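Local coordinates for EAL/GGDEF domain protein (Methylococcus capsulatus, PDB 3ICL), which is of unknown function but belongs to the GGDEF domain family, an alpha/beta fold in which helices flank a mixed central beta sheet, at residues A61-T66 with D104-P109; L34-D39 with F82-N87; P8-F13 with T73-G78; I123-S128 with Y157-P162. The protein carries 1 engineered substitution. All coordinates share one frame; numbering follows the deposited sequence.

Contact 1 of 4, residues A61-T66 with D104-P109; sequences AERIRT and DGLAQP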
loop_
_atom_site.group_PDB
_atom_site.type_symbol
_atom_site.label_atom_id
_atom_site.label_comp_id
_atom_site.label_asym_id
_atom_site.label_seq_id
_atom_site.Cartn_x
_atom_site.Cartn_y
_atom_site.Cartn_z
ATOM N N ALA A 61 7.965 0.148 4.662
ATOM C CA ALA A 61 7.864 1.173 3.635
ATOM C C ALA A 61 8.921 0.986 2.555
ATOM O O ALA A 61 8.660 1.201 1.371
ATOM C CB ALA A 61 8.014 2.548 4.266
ATOM N N GLU A 62 10.124 0.594 2.965
ATOM C CA GLU A 62 11.207 0.391 2.013
ATOM C C GLU A 62 10.995 -0.863 1.181
ATOM O O GLU A 62 11.265 -0.862 -0.020
ATOM C CB GLU A 62 12.550 0.329 2.750
ATOM C CG GLU A 62 12.830 1.591 3.550
ATOM C CD GLU A 62 14.036 1.465 4.462
ATOM O OE1 GLU A 62 14.304 0.344 4.946
ATOM O OE2 GLU A 62 14.702 2.492 4.712
ATOM N N ARG A 63 10.511 -1.933 1.807
ATOM C CA ARG A 63 10.269 -3.165 1.067
ATOM C C ARG A 63 9.149 -2.949 0.061
ATOM O O ARG A 63 9.140 -3.553 -1.007
ATOM C CB ARG A 63 9.904 -4.314 2.010
ATOM C CG ARG A 63 11.067 -4.785 2.869
ATOM C CD ARG A 63 10.759 -6.095 3.561
ATOM N NE ARG A 63 11.811 -6.452 4.504
ATOM C CZ ARG A 63 11.775 -7.522 5.292
ATOM N NH1 ARG A 63 10.740 -8.347 5.245
ATOM N NH2 ARG A 63 12.762 -7.753 6.144
ATOM N N ILE A 64 8.198 -2.087 0.404
ATOM C CA ILE A 64 7.106 -1.804 -0.511
ATOM C C ILE A 64 7.673 -1.096 -1.737
ATOM O O ILE A 64 7.331 -1.427 -2.871
ATOM C CB ILE A 64 6.035 -0.919 0.149
ATOM C CG1 ILE A 64 5.321 -1.711 1.247
ATOM C CG2 ILE A 64 5.043 -0.441 -0.899
ATOM C CD1 ILE A 64 4.274 -0.917 2.023
ATOM N N ARG A 65 8.558 -0.131 -1.507
ATOM C CA ARG A 65 9.159 0.598 -2.619
ATOM C C ARG A 65 9.968 -0.319 -3.542
ATOM O O ARG A 65 10.033 -0.091 -4.749
ATOM C CB ARG A 65 10.044 1.733 -2.092
ATOM C CG ARG A 65 9.278 2.787 -1.308
ATOM C CD ARG A 65 10.094 4.053 -1.072
ATOM N NE ARG A 65 11.254 3.821 -0.216
ATOM C CZ ARG A 65 11.992 4.789 0.317
ATOM N NH1 ARG A 65 11.694 6.062 0.087
ATOM N NH2 ARG A 65 13.035 4.484 1.080
ATOM N N THR A 66 10.579 -1.361 -2.986
ATOM C CA THR A 66 11.372 -2.276 -3.813
ATOM C C THR A 66 10.462 -3.135 -4.676
ATOM O O THR A 66 10.897 -3.687 -5.689
ATOM C CB THR A 66 12.231 -3.250 -2.973
ATOM O OG1 THR A 66 11.379 -4.213 -2.339
ATOM C CG2 THR A 66 13.017 -2.506 -1.920
ATOM N N ASP A 104 5.078 -10.787 -1.412
ATOM C CA ASP A 104 6.257 -11.651 -1.373
ATOM C C ASP A 104 7.359 -11.012 -0.540
ATOM O O ASP A 104 8.038 -11.692 0.226
ATOM C CB ASP A 104 6.787 -11.936 -2.784
ATOM C CG ASP A 104 5.856 -12.830 -3.581
ATOM O OD1 ASP A 104 4.965 -13.452 -2.964
ATOM O OD2 ASP A 104 6.019 -12.915 -4.816
ATOM N N GLY A 105 7.532 -9.704 -0.684
ATOM C CA GLY A 105 8.563 -9.021 0.077
ATOM C C GLY A 105 8.218 -8.895 1.552
ATOM O O GLY A 105 9.087 -9.061 2.408
ATOM N N LEU A 106 6.951 -8.615 1.854
ATOM C CA LEU A 106 6.517 -8.455 3.239
ATOM C C LEU A 106 6.286 -9.760 3.996
ATOM O O LEU A 106 6.065 -9.742 5.208
ATOM C CB LEU A 106 5.248 -7.597 3.306
ATOM C CG LEU A 106 5.354 -6.193 2.697
ATOM C CD1 LEU A 106 4.064 -5.413 2.957
ATOM C CD2 LEU A 106 6.546 -5.463 3.290
ATOM N N ALA A 107 6.320 -10.886 3.290
ATOM C CA ALA A 107 6.140 -12.185 3.933
ATOM C C ALA A 107 7.471 -12.605 4.553
ATOM O O ALA A 107 7.525 -13.529 5.362
ATOM C CB ALA A 107 5.692 -13.222 2.918
ATOM N N GLN A 108 8.547 -11.932 4.157
ATOM C CA GLN A 108 9.869 -12.234 4.700
ATOM C C GLN A 108 9.932 -11.683 6.118
ATOM O O GLN A 108 9.349 -10.642 6.412
ATOM C CB GLN A 108 10.961 -11.589 3.847
ATOM C CG GLN A 108 11.027 -12.106 2.422
ATOM C CD GLN A 108 11.935 -11.263 1.551
ATOM O OE1 GLN A 108 11.726 -10.057 1.409
ATOM N NE2 GLN A 108 12.950 -11.891 0.963
ATOM N N PRO A 109 10.637 -12.377 7.022
ATOM C CA PRO A 109 10.722 -11.881 8.401
ATOM C C PRO A 109 11.448 -10.545 8.549
ATOM O O PRO A 109 12.253 -10.161 7.704
ATOM C CB PRO A 109 11.453 -13.009 9.133
ATOM C CG PRO A 109 11.068 -14.234 8.336
ATOM C CD PRO A 109 11.195 -13.738 6.918
#

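Contact 2 of 4, residues L34-D39 with F82-N87; sequences LFLDVD and FTILLN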
loop_
_atom_site.group_PDB
_atom_site.type_symbol
_atom_site.label_atom_id
_atom_site.label_comp_id
_atom_site.label_asym_id
_atom_site.label_seq_id
_atom_site.Cartn_x
_atom_site.Cartn_y
_atom_site.Cartn_z
ATOM N N LEU A 34 -3.312 1.044 -4.509
ATOM C CA LEU A 34 -3.298 -0.071 -3.574
ATOM C C LEU A 34 -3.315 0.552 -2.185
ATOM O O LEU A 34 -2.616 1.529 -1.932
ATOM C CB LEU A 34 -2.037 -0.932 -3.745
ATOM C CG LEU A 34 -2.062 -2.046 -4.805
ATOM C CD1 LEU A 34 -2.439 -1.480 -6.158
ATOM C CD2 LEU A 34 -0.701 -2.722 -4.861
ATOM N N PHE A 35 -4.138 0.003 -1.300
ATOM C CA PHE A 35 -4.240 0.493 0.067
ATOM C C PHE A 35 -3.822 -0.706 0.911
ATOM O O PHE A 35 -4.544 -1.697 0.993
ATOM C CB PHE A 35 -5.687 0.900 0.379
ATOM C CG PHE A 35 -5.809 2.131 1.245
ATOM C CD1 PHE A 35 -5.208 2.185 2.502
ATOM C CD2 PHE A 35 -6.555 3.228 0.812
ATOM C CE1 PHE A 35 -5.351 3.313 3.320
ATOM C CE2 PHE A 35 -6.706 4.364 1.623
ATOM C CZ PHE A 35 -6.104 4.405 2.877
ATOM N N LEU A 36 -2.649 -0.616 1.524
ATOM C CA LEU A 36 -2.111 -1.713 2.315
ATOM C C LEU A 36 -2.262 -1.511 3.812
ATOM O O LEU A 36 -2.068 -0.413 4.333
ATOM C CB LEU A 36 -0.640 -1.912 1.951
ATOM C CG LEU A 36 0.153 -3.057 2.577
ATOM C CD1 LEU A 36 1.316 -3.398 1.651
ATOM C CD2 LEU A 36 0.652 -2.669 3.954
ATOM N N ASP A 37 -2.598 -2.594 4.501
ATOM C CA ASP A 37 -2.792 -2.555 5.941
ATOM C C ASP A 37 -1.869 -3.566 6.597
ATOM O O ASP A 37 -1.800 -4.720 6.165
ATOM C CB ASP A 37 -4.241 -2.929 6.267
ATOM C CG ASP A 37 -4.592 -2.729 7.722
ATOM O OD1 ASP A 37 -3.677 -2.594 8.565
ATOM O OD2 ASP A 37 -5.803 -2.716 8.025
ATOM N N VAL A 38 -1.136 -3.128 7.614
ATOM C CA VAL A 38 -0.285 -4.051 8.351
ATOM C C VAL A 38 -1.254 -4.494 9.433
ATOM O O VAL A 38 -1.401 -3.845 10.471
ATOM C CB VAL A 38 0.942 -3.357 8.962
ATOM C CG1 VAL A 38 1.771 -4.362 9.747
ATOM C CG2 VAL A 38 1.792 -2.751 7.853
ATOM N N ASP A 39 -1.944 -5.592 9.146
ATOM C CA ASP A 39 -2.965 -6.136 10.028
ATOM C C ASP A 39 -2.615 -6.340 11.493
ATOM O O ASP A 39 -3.414 -6.002 12.365
ATOM C CB ASP A 39 -3.499 -7.458 9.464
ATOM C CG ASP A 39 -4.114 -7.304 8.081
ATOM O OD1 ASP A 39 -4.535 -6.181 7.727
ATOM O OD2 ASP A 39 -4.188 -8.316 7.352
ATOM N N PHE A 82 -0.668 2.054 4.235
ATOM C CA PHE A 82 0.131 2.689 3.194
ATOM C C PHE A 82 -0.704 2.827 1.922
ATOM O O PHE A 82 -1.407 1.891 1.531
ATOM C CB PHE A 82 1.373 1.844 2.885
ATOM C CG PHE A 82 2.360 1.764 4.016
ATOM C CD1 PHE A 82 3.349 2.731 4.166
ATOM C CD2 PHE A 82 2.300 0.722 4.936
ATOM C CE1 PHE A 82 4.263 2.661 5.217
ATOM C CE2 PHE A 82 3.213 0.645 5.989
ATOM C CZ PHE A 82 4.192 1.617 6.128
ATOM N N THR A 83 -0.648 3.996 1.296
ATOM C CA THR A 83 -1.366 4.202 0.044
ATOM C C THR A 83 -0.308 4.109 -1.039
ATOM O O THR A 83 0.694 4.823 -1.013
ATOM C CB THR A 83 -2.054 5.571 -0.036
ATOM O OG1 THR A 83 -1.118 6.595 0.310
ATOM C CG2 THR A 83 -3.264 5.613 0.904
ATOM N N ILE A 84 -0.540 3.214 -1.983
ATOM C CA ILE A 84 0.400 2.970 -3.061
ATOM C C ILE A 84 -0.174 3.369 -4.416
ATOM O O ILE A 84 -1.194 2.842 -4.854
ATOM C CB ILE A 84 0.777 1.475 -3.053
ATOM C CG1 ILE A 84 1.438 1.150 -1.710
ATOM C CG2 ILE A 84 1.663 1.137 -4.239
ATOM C CD1 ILE A 84 1.308 -0.296 -1.284
ATOM N N LEU A 85 0.494 4.305 -5.073
ATOM C CA LEU A 85 0.070 4.783 -6.381
ATOM C C LEU A 85 0.885 4.156 -7.499
ATOM O O LEU A 85 2.108 4.287 -7.532
ATOM C CB LEU A 85 0.210 6.309 -6.450
ATOM C CG LEU A 85 0.228 6.983 -7.827
ATOM C CD1 LEU A 85 -1.044 6.665 -8.611
ATOM C CD2 LEU A 85 0.375 8.489 -7.631
ATOM N N LEU A 86 0.205 3.459 -8.404
ATOM C CA LEU A 86 0.868 2.859 -9.552
ATOM C C LEU A 86 0.624 3.843 -10.695
ATOM O O LEU A 86 -0.476 3.944 -11.234
ATOM C CB LEU A 86 0.278 1.480 -9.862
ATOM C CG LEU A 86 0.365 0.479 -8.704
ATOM C CD1 LEU A 86 -0.072 -0.884 -9.197
ATOM C CD2 LEU A 86 1.789 0.404 -8.153
ATOM N N ASN A 87 1.673 4.577 -11.039
ATOM C CA ASN A 87 1.620 5.616 -12.064
ATOM C C ASN A 87 1.645 5.044 -13.481
ATOM O O ASN A 87 2.645 5.167 -14.192
ATOM C CB ASN A 87 2.802 6.564 -11.826
ATOM C CG ASN A 87 2.717 7.831 -12.641
ATOM O OD1 ASN A 87 1.648 8.214 -13.114
ATOM N ND2 ASN A 87 3.851 8.507 -12.791
#

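Contact 3 of 4, residues P8-F13 with T73-G78; sequences PNRQLF and TVARIG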
loop_
_atom_site.group_PDB
_atom_site.type_symbol
_atom_site.label_atom_id
_atom_site.label_comp_id
_atom_site.label_asym_id
_atom_site.label_seq_id
_atom_site.Cartn_x
_atom_site.Cartn_y
_atom_site.Cartn_z
ATOM N N PRO A 8 7.109 10.051 1.196
ATOM C CA PRO A 8 6.550 11.365 0.862
ATOM C C PRO A 8 5.354 11.690 1.762
ATOM O O PRO A 8 4.681 10.784 2.267
ATOM C CB PRO A 8 6.130 11.196 -0.595
ATOM C CG PRO A 8 7.131 10.215 -1.120
ATOM C CD PRO A 8 7.208 9.204 -0.007
ATOM N N ASN A 9 5.096 12.980 1.963
ATOM C CA ASN A 9 3.971 13.421 2.787
ATOM C C ASN A 9 2.657 13.067 2.109
ATOM O O ASN A 9 2.624 12.714 0.929
ATOM C CB ASN A 9 3.991 14.942 2.998
ATOM C CG ASN A 9 5.215 15.419 3.749
ATOM O OD1 ASN A 9 5.617 14.825 4.749
ATOM N ND2 ASN A 9 5.803 16.516 3.281
ATOM N N ARG A 10 1.577 13.180 2.873
ATOM C CA ARG A 10 0.234 12.907 2.388
ATOM C C ARG A 10 -0.091 13.910 1.275
ATOM O O ARG A 10 -0.762 13.581 0.301
ATOM C CB ARG A 10 -0.754 13.044 3.556
ATOM C CG ARG A 10 -2.227 12.892 3.215
ATOM C CD ARG A 10 -2.501 11.635 2.408
ATOM N NE ARG A 10 -1.811 10.463 2.937
ATOM C CZ ARG A 10 -1.723 9.309 2.284
ATOM N NH1 ARG A 10 -2.285 9.178 1.089
ATOM N NH2 ARG A 10 -1.054 8.296 2.808
ATOM N N GLN A 11 0.407 15.133 1.424
ATOM C CA GLN A 11 0.173 16.191 0.441
ATOM C C GLN A 11 0.857 15.879 -0.883
ATOM O O GLN A 11 0.273 16.064 -1.954
ATOM C CB GLN A 11 0.697 17.529 0.970
ATOM C CG GLN A 11 0.541 18.695 0.002
ATOM C CD GLN A 11 -0.907 19.037 -0.270
ATOM O OE1 GLN A 11 -1.660 19.377 0.644
ATOM N NE2 GLN A 11 -1.305 18.951 -1.533
ATOM N N LEU A 12 2.103 15.424 -0.810
ATOM C CA LEU A 12 2.852 15.096 -2.012
ATOM C C LEU A 12 2.217 13.891 -2.700
ATOM O O LEU A 12 2.103 13.854 -3.926
ATOM C CB LEU A 12 4.315 14.795 -1.673
ATOM C CG LEU A 12 5.213 14.465 -2.869
ATOM C CD1 LEU A 12 5.111 15.563 -3.927
ATOM C CD2 LEU A 12 6.648 14.302 -2.392
ATOM N N PHE A 13 1.800 12.904 -1.916
ATOM C CA PHE A 13 1.160 11.730 -2.502
ATOM C C PHE A 13 -0.077 12.209 -3.256
ATOM O O PHE A 13 -0.335 11.809 -4.390
ATOM C CB PHE A 13 0.753 10.731 -1.418
ATOM C CG PHE A 13 0.002 9.537 -1.953
ATOM C CD1 PHE A 13 -1.370 9.605 -2.182
ATOM C CD2 PHE A 13 0.680 8.365 -2.274
ATOM C CE1 PHE A 13 -2.059 8.520 -2.728
ATOM C CE2 PHE A 13 0.003 7.273 -2.820
ATOM C CZ PHE A 13 -1.373 7.353 -3.048
ATOM N N THR A 73 4.489 6.028 -6.275
ATOM C CA THR A 73 4.610 6.727 -5.001
ATOM C C THR A 73 3.967 5.936 -3.868
ATOM O O THR A 73 2.909 5.330 -4.043
ATOM C CB THR A 73 3.951 8.122 -5.067
ATOM O OG1 THR A 73 4.542 8.874 -6.130
ATOM C CG2 THR A 73 4.155 8.880 -3.761
ATOM N N VAL A 74 4.622 5.942 -2.711
ATOM C CA VAL A 74 4.133 5.245 -1.528
ATOM C C VAL A 74 4.100 6.244 -0.376
ATOM O O VAL A 74 5.025 7.035 -0.216
ATOM C CB VAL A 74 5.069 4.071 -1.147
ATOM C CG1 VAL A 74 4.528 3.346 0.063
ATOM C CG2 VAL A 74 5.225 3.122 -2.324
ATOM N N ALA A 75 3.035 6.218 0.415
ATOM C CA ALA A 75 2.908 7.132 1.551
ATOM C C ALA A 75 2.122 6.468 2.678
ATOM O O ALA A 75 1.185 5.716 2.432
ATOM C CB ALA A 75 2.223 8.420 1.113
ATOM N N ARG A 76 2.502 6.766 3.917
ATOM C CA ARG A 76 1.859 6.183 5.088
ATOM C C ARG A 76 0.593 6.941 5.481
ATOM O O ARG A 76 0.475 8.140 5.229
ATOM C CB ARG A 76 2.850 6.180 6.261
ATOM C CG ARG A 76 2.387 5.426 7.504
ATOM C CD ARG A 76 3.560 5.180 8.452
ATOM N NE ARG A 76 4.099 6.419 9.009
ATOM C CZ ARG A 76 3.815 6.876 10.226
ATOM N NH1 ARG A 76 3.000 6.195 11.020
ATOM N NH2 ARG A 76 4.344 8.016 10.649
ATOM N N ILE A 77 -0.354 6.237 6.089
ATOM C CA ILE A 77 -1.579 6.878 6.543
ATOM C C ILE A 77 -2.233 6.069 7.654
ATOM O O ILE A 77 -2.076 4.852 7.726
ATOM C CB ILE A 77 -2.586 7.092 5.374
ATOM C CG1 ILE A 77 -3.718 8.023 5.831
ATOM C CG2 ILE A 77 -3.157 5.757 4.904
ATOM C CD1 ILE A 77 -4.684 8.399 4.724
ATOM N N GLY A 78 -2.954 6.757 8.534
ATOM C CA GLY A 78 -3.629 6.076 9.622
ATOM C C GLY A 78 -2.674 5.271 10.483
ATOM O O GLY A 78 -3.040 4.225 11.019
HETATM O O HOH W 1 -0.769 10.560 5.883
#

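Contact 4 of 4, residues I123-S128 with Y157-P162; sequences IGIAVS and YQFFSP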
loop_
_atom_site.group_PDB
_atom_site.type_symbol
_atom_site.label_atom_id
_atom_site.label_comp_id
_atom_site.label_asym_id
_atom_site.label_seq_id
_atom_site.Cartn_x
_atom_site.Cartn_y
_atom_site.Cartn_z
ATOM N N ILE A 123 -4.385 -6.150 1.321
ATOM C CA ILE A 123 -4.352 -5.110 0.309
ATOM C C ILE A 123 -5.651 -4.959 -0.478
ATOM O O ILE A 123 -6.214 -5.938 -0.971
ATOM C CB ILE A 123 -3.222 -5.377 -0.706
ATOM C CG1 ILE A 123 -1.876 -5.468 0.023
ATOM C CG2 ILE A 123 -3.202 -4.270 -1.757
ATOM C CD1 ILE A 123 -0.705 -5.817 -0.882
ATOM N N GLY A 124 -6.112 -3.719 -0.595
ATOM C CA GLY A 124 -7.312 -3.442 -1.367
ATOM C C GLY A 124 -6.867 -2.748 -2.642
ATOM O O GLY A 124 -5.966 -1.906 -2.600
ATOM N N ILE A 125 -7.484 -3.006 -3.687
ATOM C CA ILE A 125 -7.016 -2.405 -4.933
ATOM C C ILE A 125 -8.106 -1.655 -5.692
ATOM O O ILE A 125 -9.238 -2.133 -5.823
ATOM C CB ILE A 125 -6.412 -3.455 -5.915
ATOM C CG1 ILE A 125 -5.126 -4.070 -5.350
ATOM C CG2 ILE A 125 -6.071 -2.779 -7.235
ATOM C CD1 ILE A 125 -4.627 -5.275 -6.115
ATOM N N ALA A 126 -7.933 -0.549 -6.250
ATOM C CA ALA A 126 -8.936 0.226 -6.974
ATOM C C ALA A 126 -8.319 0.663 -8.295
ATOM O O ALA A 126 -7.244 1.256 -8.318
ATOM C CB ALA A 126 -9.356 1.438 -6.164
ATOM N N VAL A 127 -9.007 0.363 -9.392
ATOM C CA VAL A 127 -8.524 0.708 -10.725
ATOM C C VAL A 127 -9.329 1.858 -11.328
ATOM O O VAL A 127 -10.557 1.828 -11.332
ATOM C CB VAL A 127 -8.628 -0.504 -11.685
ATOM C CG1 VAL A 127 -7.953 -0.184 -13.014
ATOM C CG2 VAL A 127 -8.003 -1.735 -11.042
ATOM N N SER A 128 -8.633 2.869 -11.832
ATOM C CA SER A 128 -9.302 4.004 -12.456
ATOM C C SER A 128 -9.569 3.629 -13.908
ATOM O O SER A 128 -8.711 3.033 -14.560
ATOM C CB SER A 128 -8.413 5.249 -12.410
ATOM O OG SER A 128 -9.086 6.369 -12.963
ATOM N N TYR A 157 -5.078 -9.936 -1.078
ATOM C CA TYR A 157 -5.442 -8.708 -1.750
ATOM C C TYR A 157 -6.741 -8.952 -2.494
ATOM O O TYR A 157 -7.115 -10.093 -2.756
ATOM C CB TYR A 157 -4.342 -8.262 -2.726
ATOM C CG TYR A 157 -4.209 -9.066 -4.015
ATOM C CD1 TYR A 157 -5.094 -8.879 -5.082
ATOM C CD2 TYR A 157 -3.168 -9.981 -4.183
ATOM C CE1 TYR A 157 -4.938 -9.581 -6.285
ATOM C CE2 TYR A 157 -3.007 -10.688 -5.378
ATOM C CZ TYR A 157 -3.892 -10.481 -6.422
ATOM O OH TYR A 157 -3.713 -11.167 -7.604
ATOM N N GLN A 158 -7.450 -7.877 -2.799
ATOM C CA GLN A 158 -8.674 -8.000 -3.565
ATOM C C GLN A 158 -9.037 -6.664 -4.186
ATOM O O GLN A 158 -8.735 -5.598 -3.634
ATOM C CB GLN A 158 -9.816 -8.535 -2.695
ATOM C CG GLN A 158 -10.460 -7.553 -1.762
ATOM C CD GLN A 158 -11.688 -8.151 -1.101
ATOM O OE1 GLN A 158 -11.593 -9.137 -0.372
ATOM N NE2 GLN A 158 -12.850 -7.563 -1.362
ATOM N N PHE A 159 -9.653 -6.725 -5.360
ATOM C CA PHE A 159 -10.063 -5.522 -6.072
ATOM C C PHE A 159 -11.413 -5.054 -5.563
ATOM O O PHE A 159 -12.220 -5.858 -5.107
ATOM C CB PHE A 159 -10.201 -5.784 -7.571
ATOM C CG PHE A 159 -8.902 -5.987 -8.282
ATOM C CD1 PHE A 159 -8.301 -7.239 -8.327
ATOM C CD2 PHE A 159 -8.294 -4.924 -8.951
ATOM C CE1 PHE A 159 -7.114 -7.437 -9.034
ATOM C CE2 PHE A 159 -7.108 -5.111 -9.661
ATOM C CZ PHE A 159 -6.518 -6.371 -9.702
ATOM N N PHE A 160 -11.655 -3.753 -5.650
ATOM C CA PHE A 160 -12.930 -3.198 -5.237
ATOM C C PHE A 160 -14.002 -3.743 -6.184
ATOM O O PHE A 160 -13.756 -3.885 -7.382
ATOM C CB PHE A 160 -12.891 -1.668 -5.328
ATOM C CG PHE A 160 -14.217 -1.008 -5.047
ATOM C CD1 PHE A 160 -14.981 -0.477 -6.085
ATOM C CD2 PHE A 160 -14.715 -0.945 -3.751
ATOM C CE1 PHE A 160 -16.221 0.104 -5.836
ATOM C CE2 PHE A 160 -15.954 -0.369 -3.491
ATOM C CZ PHE A 160 -16.710 0.158 -4.538
ATOM N N SER A 161 -15.177 -4.060 -5.647
ATOM C CA SER A 161 -16.280 -4.565 -6.464
ATOM C C SER A 161 -17.464 -3.602 -6.410
ATOM O O SER A 161 -18.116 -3.471 -5.373
ATOM C CB SER A 161 -16.731 -5.941 -5.973
ATOM O OG SER A 161 -15.706 -6.900 -6.154
ATOM N N PRO A 162 -17.752 -2.914 -7.529
ATOM C CA PRO A 162 -18.862 -1.958 -7.610
ATOM C C PRO A 162 -20.177 -2.519 -7.071
ATOM O O PRO A 162 -20.742 -3.456 -7.636
ATOM C CB PRO A 162 -18.932 -1.643 -9.101
ATOM C CG PRO A 162 -17.494 -1.718 -9.513
ATOM C CD PRO A 162 -17.021 -2.975 -8.809
#

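Contact 1 of 4, residues A61-T66 with D104-P109
R63 carries most of this contact, and its CA lies 6.2 Å from that of G105. Its CG stands anti to the carbonyl carbon (chi1 -70°), and from there the chain runs extended to NE. It ends beside the backbone where helix 96-106 gives way to a loop. The edge of the guanidinium meets Q108 O and P109 O. R63 NH2 gives a straight bond to P109 O (2.9 Å, 166° at the hydrogen), and the oxygen lies in the guanidinium plane. R63 NH1 bonds to Q108 O, also at 2.9 Å. Here too the oxygen is in the guanidinium plane, but the donor sits well above the plane of the carbonyl. A longer, weak bond runs from R63 NH1 to G105 O (3.4 Å). Three carbonyl oxygens near the C-terminal end of helix 96-106 face NH1 and NH2, and their partial negative charge probably steadies the cation. Nearer the backbone, R63 CB packs on L106 CD2 at 3.8 Å. I64 follows and touches L106 more loosely, with CG1 4.3 Å from L106 CD1. One turn past R63, T66 OG1 bonds back to R63 O (2.7 Å), within the helix. G105 faces this part of helix 50-67 without a side chain.

F110 adds a cation-pi contact to R63. The apolar side of the contact lies against the central sheet. I64 and L106 both reach L36 on strand 32-38, and I64 also touches F82 and I84 on strand 81-86. Helices 50-67 and 96-106 therefore pack together on the same face of the sheet.

Contact 2 of 4, residues L34-D39 with F82-N87
L34 and I84 face each other as an antiparallel hydrogen-bonded pair. L34 N bonds to I84 O, and I84 N returns a bond to L34 O at 2.7 Å. The two CB atoms are 3.8 Å apart, so these side chains meet at their roots. Farther out, L34 CD1 meets L86 CD1 (3.9 Å), and I84 CD1 touches L36 CB (4.1 Å).

F82 pairs with L36 through a second couple of backbone bonds. With CG anti to the backbone N (chi1 -176°), the L36 side chain lies beside that of F82. Both point the same way, and L36 CD2 touches the ring edge at F82 CD2 (3.9 Å). V38 CG2 comes to the same ring near its plane, at CE2.

F35 and T83 form the non-hydrogen-bonded pair between these two, with side chains on the other face of the sheet. T83 CG2 sits over the F35 ring, 3.8 Å from its centroid and 15° off the normal, a CH-pi contact. T83 OG1 turns to partners elsewhere, R10 NH1 and A75 O.

All the residues that touch are buried, almost at the centre of the chain. Strands 32-38 and 81-86 are inner strands of the five-stranded mixed sheet, with helices on both faces, that forms the core of a GGDEF domain.

Contact 3 of 4, residues P8-F13 with T73-G78
P8 passes nearest to A75, with 5.6 Å between their CA atoms. The chain at P8 is extended, and from R10 onward it winds into helix 10-23, with F13 N bonded to N9 O. The other segment is strand 73-77, which turns T73, A75 and I77 toward the helix start. P8 CD lies close to V74 O (3.1 Å), and P8 O rests on A75 CB.

The R10 chain is bent at chi2 and chi3 (50° and 45°), which folds it back toward the strand. Its guanidinium lies between two apolar groups. A75 CB is over one face, and I77 CD1 lies over the centre of the opposite face, 3.9 Å from R10 CZ. Packing is tight at one corner, where R10 NH2 is 3.2 Å from I77 CB. The same NH2 bonds to R76 O at 2.9 Å. That oxygen lies in the guanidinium plane, while the donor stands above the carbonyl plane. Water 1 makes a second link: it accepts from R10 NE (3.1 Å) and donates to R76 O (2.8 Å).

P8, N9 and R10 form the Pro-Asn-Arg end of the N-terminal sequence motif of GGDEF domains. Strand 73-77 is the first arm of a hairpin. The family signature starts in its turn at G78 and runs into strand 81-86. It reads Gly-Gly-Asp-Lys-Phe here, where the family name has Glu in fourth place.

The F13 ring lies against A75 and T73. Its CD2 meets A75 CB at 3.7 Å and also touches T73 CG2, and T73 O lies at the ring edge. T73 OG1 bonds to R16, and R76 forms a salt bridge with D2.

Contact 4 of 4, residues I123-S128 with Y157-P162
I125 and F159 have like first torsions, with CG1 of I125 (chi1 -66°) and CG of F159 (chi1 -71°) each anti to the carbonyl carbon. Both side chains rise from the same face of the sheet and meet. In I125 this torsion puts CG2 anti to the backbone N, where it comes 3.5 Å from F159 CE2. It leaves CG1 to carry CD1 over one face of the ring, offset toward the rim. V127 CG2 comes to the edge of this ring, 3.8 Å from F159 CE2. Y157 differs: its CG lies between the backbone N and the carbonyl carbon (chi1 73°). Its end leads away from strand 121-127, yet Y157 CD1 still touches I125 CD1 at 3.8 Å. At the root of the side chain, Y157 CB packs on I123 CB (3.7 Å). Its hydroxyl OH bonds to Q100 NE2.

The backbones run parallel. I123 O accepts from Q158 N (2.9 Å). I125 N then gives to Q158 O, and I125 O takes F160 N, both at 2.9 Å. The third bond extends the pairing one residue past strand 156-159. Y157 CA also comes within 3.0 Å of I123 O, a CA-H...O contact.

Strand 121-127 lies inside the sheet, with strand 32-38 on its other flank, and strand 156-159 is outermost within this chain. Helix 135-152 links the two parallel strands in a beta-alpha-beta crossover and touches A126, Q158 and F160. On the opposite face, I125 and Y157 pack on helix 96-106.

How the contacts relate
Contacts 2, 3 and 4 share the five-stranded sheet. Its order is 73-77, 81-86, 32-38, 121-127, 156-159. Contact 2 holds the middle, with its centre about 10 Å from that of contact 3 and about 11 Å from that of contact 4. Backbone bonds join it to both: T83 N to A75 O, and F35 N to G124 O. Contacts 3 and 4 lie at the two outer strands, centres about 19 Å apart, and do not touch. Contact 1 has its centre about 12 Å from that of contact 2. Its helix pair packs over the middle strands of the GGDEF sheet, I64 on I84 and L106 on L36. Along the chain, contacts 1, 2 and 3 interleave, while contact 4 follows them all.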